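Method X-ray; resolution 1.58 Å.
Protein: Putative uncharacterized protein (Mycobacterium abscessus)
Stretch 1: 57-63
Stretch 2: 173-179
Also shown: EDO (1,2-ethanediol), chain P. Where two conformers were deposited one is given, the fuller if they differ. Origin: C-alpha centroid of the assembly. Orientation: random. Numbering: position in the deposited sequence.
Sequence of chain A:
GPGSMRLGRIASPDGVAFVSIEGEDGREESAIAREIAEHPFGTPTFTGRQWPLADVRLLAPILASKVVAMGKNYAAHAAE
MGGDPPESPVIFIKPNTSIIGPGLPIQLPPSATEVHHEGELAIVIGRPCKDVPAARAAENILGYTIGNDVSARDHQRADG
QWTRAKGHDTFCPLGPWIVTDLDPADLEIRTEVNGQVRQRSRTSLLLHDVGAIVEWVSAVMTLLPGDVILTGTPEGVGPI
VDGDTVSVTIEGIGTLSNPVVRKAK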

# COMPACT_ATOMS: atom_id res chain seq x y z
N ARG A 57 18.39 6.11 -2.43
CA ARG A 57 17.54 4.98 -2.77
C ARG A 57 16.30 4.98 -1.89
O ARG A 57 16.41 4.91 -0.67
CB ARG A 57 18.31 3.67 -2.58
CG ARG A 57 17.64 2.47 -3.23
CD ARG A 57 18.52 1.23 -3.16
NE ARG A 57 18.40 0.54 -1.88
CZ ARG A 57 19.36 0.51 -0.96
NH1 ARG A 57 20.51 1.14 -1.17
NH2 ARG A 57 19.17 -0.14 0.18
N LEU A 58 15.13 5.06 -2.52
CA LEU A 58 13.85 4.99 -1.81
C LEU A 58 13.64 3.59 -1.24
O LEU A 58 13.86 2.58 -1.93
CB LEU A 58 12.68 5.34 -2.73
CG LEU A 58 12.54 6.80 -3.16
CD1 LEU A 58 11.55 6.95 -4.31
CD2 LEU A 58 12.13 7.65 -1.96
N LEU A 59 13.21 3.55 0.01
CA LEU A 59 12.86 2.32 0.72
C LEU A 59 11.35 2.29 0.93
O LEU A 59 10.65 3.21 0.50
CB LEU A 59 13.55 2.30 2.08
CG LEU A 59 15.06 2.52 2.08
CD1 LEU A 59 15.59 2.58 3.49
CD2 LEU A 59 15.74 1.40 1.28
N ALA A 60 10.82 1.26 1.58
CA ALA A 60 9.42 1.31 2.00
C ALA A 60 9.25 2.56 2.86
O ALA A 60 10.13 2.86 3.67
CB ALA A 60 9.02 0.07 2.78
N PRO A 61 8.15 3.30 2.69
CA PRO A 61 8.10 4.66 3.26
C PRO A 61 7.79 4.77 4.76
O PRO A 61 7.82 5.89 5.29
CB PRO A 61 6.98 5.33 2.46
CG PRO A 61 6.12 4.20 2.01
CD PRO A 61 7.07 3.09 1.70
N ILE A 62 7.50 3.66 5.41
CA ILE A 62 7.12 3.69 6.82
C ILE A 62 7.47 2.35 7.46
O ILE A 62 7.54 1.32 6.78
CB ILE A 62 5.59 3.98 6.95
CG1 ILE A 62 5.25 4.56 8.32
CG2 ILE A 62 4.77 2.74 6.63
CD1 ILE A 62 5.47 6.04 8.41
N LEU A 63 7.72 2.38 8.77
CA LEU A 63 7.88 1.18 9.57
C LEU A 63 6.52 0.85 10.20
O LEU A 63 6.08 1.53 11.13
CB LEU A 63 8.93 1.42 10.65
CG LEU A 63 10.33 1.77 10.13
CD1 LEU A 63 11.27 2.05 11.31
CD2 LEU A 63 10.85 0.66 9.25
N PRO A 173 4.99 -5.15 -1.50
CA PRO A 173 5.54 -3.89 -1.99
C PRO A 173 4.74 -2.70 -1.48
O PRO A 173 3.50 -2.72 -1.49
CB PRO A 173 5.41 -4.02 -3.51
CG PRO A 173 5.46 -5.50 -3.76
CD PRO A 173 4.79 -6.13 -2.58
N LEU A 174 5.47 -1.67 -1.05
CA LEU A 174 4.88 -0.46 -0.49
C LEU A 174 5.73 0.74 -0.90
O LEU A 174 6.96 0.71 -0.77
CB LEU A 174 4.84 -0.59 1.03
CG LEU A 174 3.94 0.38 1.80
CD1 LEU A 174 2.46 0.08 1.55
CD2 LEU A 174 4.27 0.31 3.29
N GLY A 175 5.09 1.80 -1.38
CA GLY A 175 5.81 3.00 -1.80
C GLY A 175 5.14 3.70 -2.96
O GLY A 175 4.02 3.35 -3.32
N PRO A 176 5.82 4.69 -3.57
CA PRO A 176 7.21 5.13 -3.31
C PRO A 176 7.36 6.10 -2.14
O PRO A 176 8.47 6.32 -1.66
CB PRO A 176 7.58 5.83 -4.62
CG PRO A 176 6.30 6.37 -5.10
CD PRO A 176 5.27 5.34 -4.77
N TRP A 177 6.25 6.69 -1.72
CA TRP A 177 6.22 7.69 -0.66
C TRP A 177 4.78 7.87 -0.22
O TRP A 177 3.85 7.40 -0.89
CB TRP A 177 6.81 9.04 -1.13
CG TRP A 177 6.37 9.46 -2.50
CD1 TRP A 177 5.11 9.76 -2.91
CD2 TRP A 177 7.22 9.63 -3.64
NE1 TRP A 177 5.11 10.08 -4.25
CE2 TRP A 177 6.40 10.03 -4.72
CE3 TRP A 177 8.60 9.48 -3.86
CZ2 TRP A 177 6.91 10.27 -6.00
CZ3 TRP A 177 9.11 9.74 -5.14
CH2 TRP A 177 8.25 10.12 -6.19
N ILE A 178 4.60 8.59 0.88
CA ILE A 178 3.29 8.83 1.47
C ILE A 178 2.89 10.27 1.20
O ILE A 178 3.61 11.19 1.59
CB ILE A 178 3.34 8.57 2.98
CG1 ILE A 178 3.63 7.10 3.25
CG2 ILE A 178 2.02 8.98 3.66
CD1 ILE A 178 4.16 6.82 4.65
N VAL A 179 1.73 10.48 0.57
CA VAL A 179 1.24 11.83 0.26
C VAL A 179 0.26 12.24 1.34
O VAL A 179 -0.74 11.55 1.57
CB VAL A 179 0.58 11.90 -1.13
CG1 VAL A 179 0.14 13.33 -1.45
CG2 VAL A 179 1.56 11.39 -2.18
C1 EDO P . 8.71 6.08 9.87
O1 EDO P . 8.12 4.88 10.39
C2 EDO P . 8.37 7.28 10.76
O2 EDO P . 9.44 7.52 11.68
O HOH W 1 9.94 5.87 0.75

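What holds the middle of this contact together? Pro-61 does much of the work, with more of its surface covered by the other stretch than any other residue. Its CD lies 3.4 Å from Leu-174 O and 3.7 Å from Gly-175 CA, while its CB packs 4.0 Å from Trp-177 CA and 3.9 Å from Ile-178 CD1. The ring thus sits over the backbone where the second stretch turns its corner at Pro-176, whose preceding peptide bond is cis.

How is the packing extended beyond the proline? Ile-62 carries it on, with CB 3.9 Å from Ile-178 CD1 and CG2 4.2 Å from Leu-174 CD2, so it meets residues that precede and follow the corner. Leu-58 uses its CD1 twice, 4.1 Å from Pro-176 CB and 3.8 Å from Trp-177 CZ3; it approaches the indole obliquely.

Why is there a glycine at position 175? At the phi of 147° and psi of -170° of Gly-175, a CB would be jammed against the carbonyl oxygen of Leu-174, which by itself calls for glycine. A CB would not be kept out by the partner stretch, since an ideal one on Gly-175 would lie 3.9 Å from Pro-61 CD.

Where do polar atoms enter? No direct hydrogen bond joins the stretches. Leu-59 O and Pro-176 O are 4.4 Å apart, and as two acceptors they could not bond to each other; a water lies between them, 2.8 Å from Leu-59 O and 2.9 Å from Pro-176 O, in positions suited to donating to each. Pro-61 O is less fortunate: buried by the contact, 3.8 Å from Ile-178 CD1, it finds no polar partner in the model. Farther out, Leu-63 N donates a hydrogen bond to O1 of an ethanediol, 3.0 Å away and nearly linear at 170°, a molecule probably left from the crystallisation liquor.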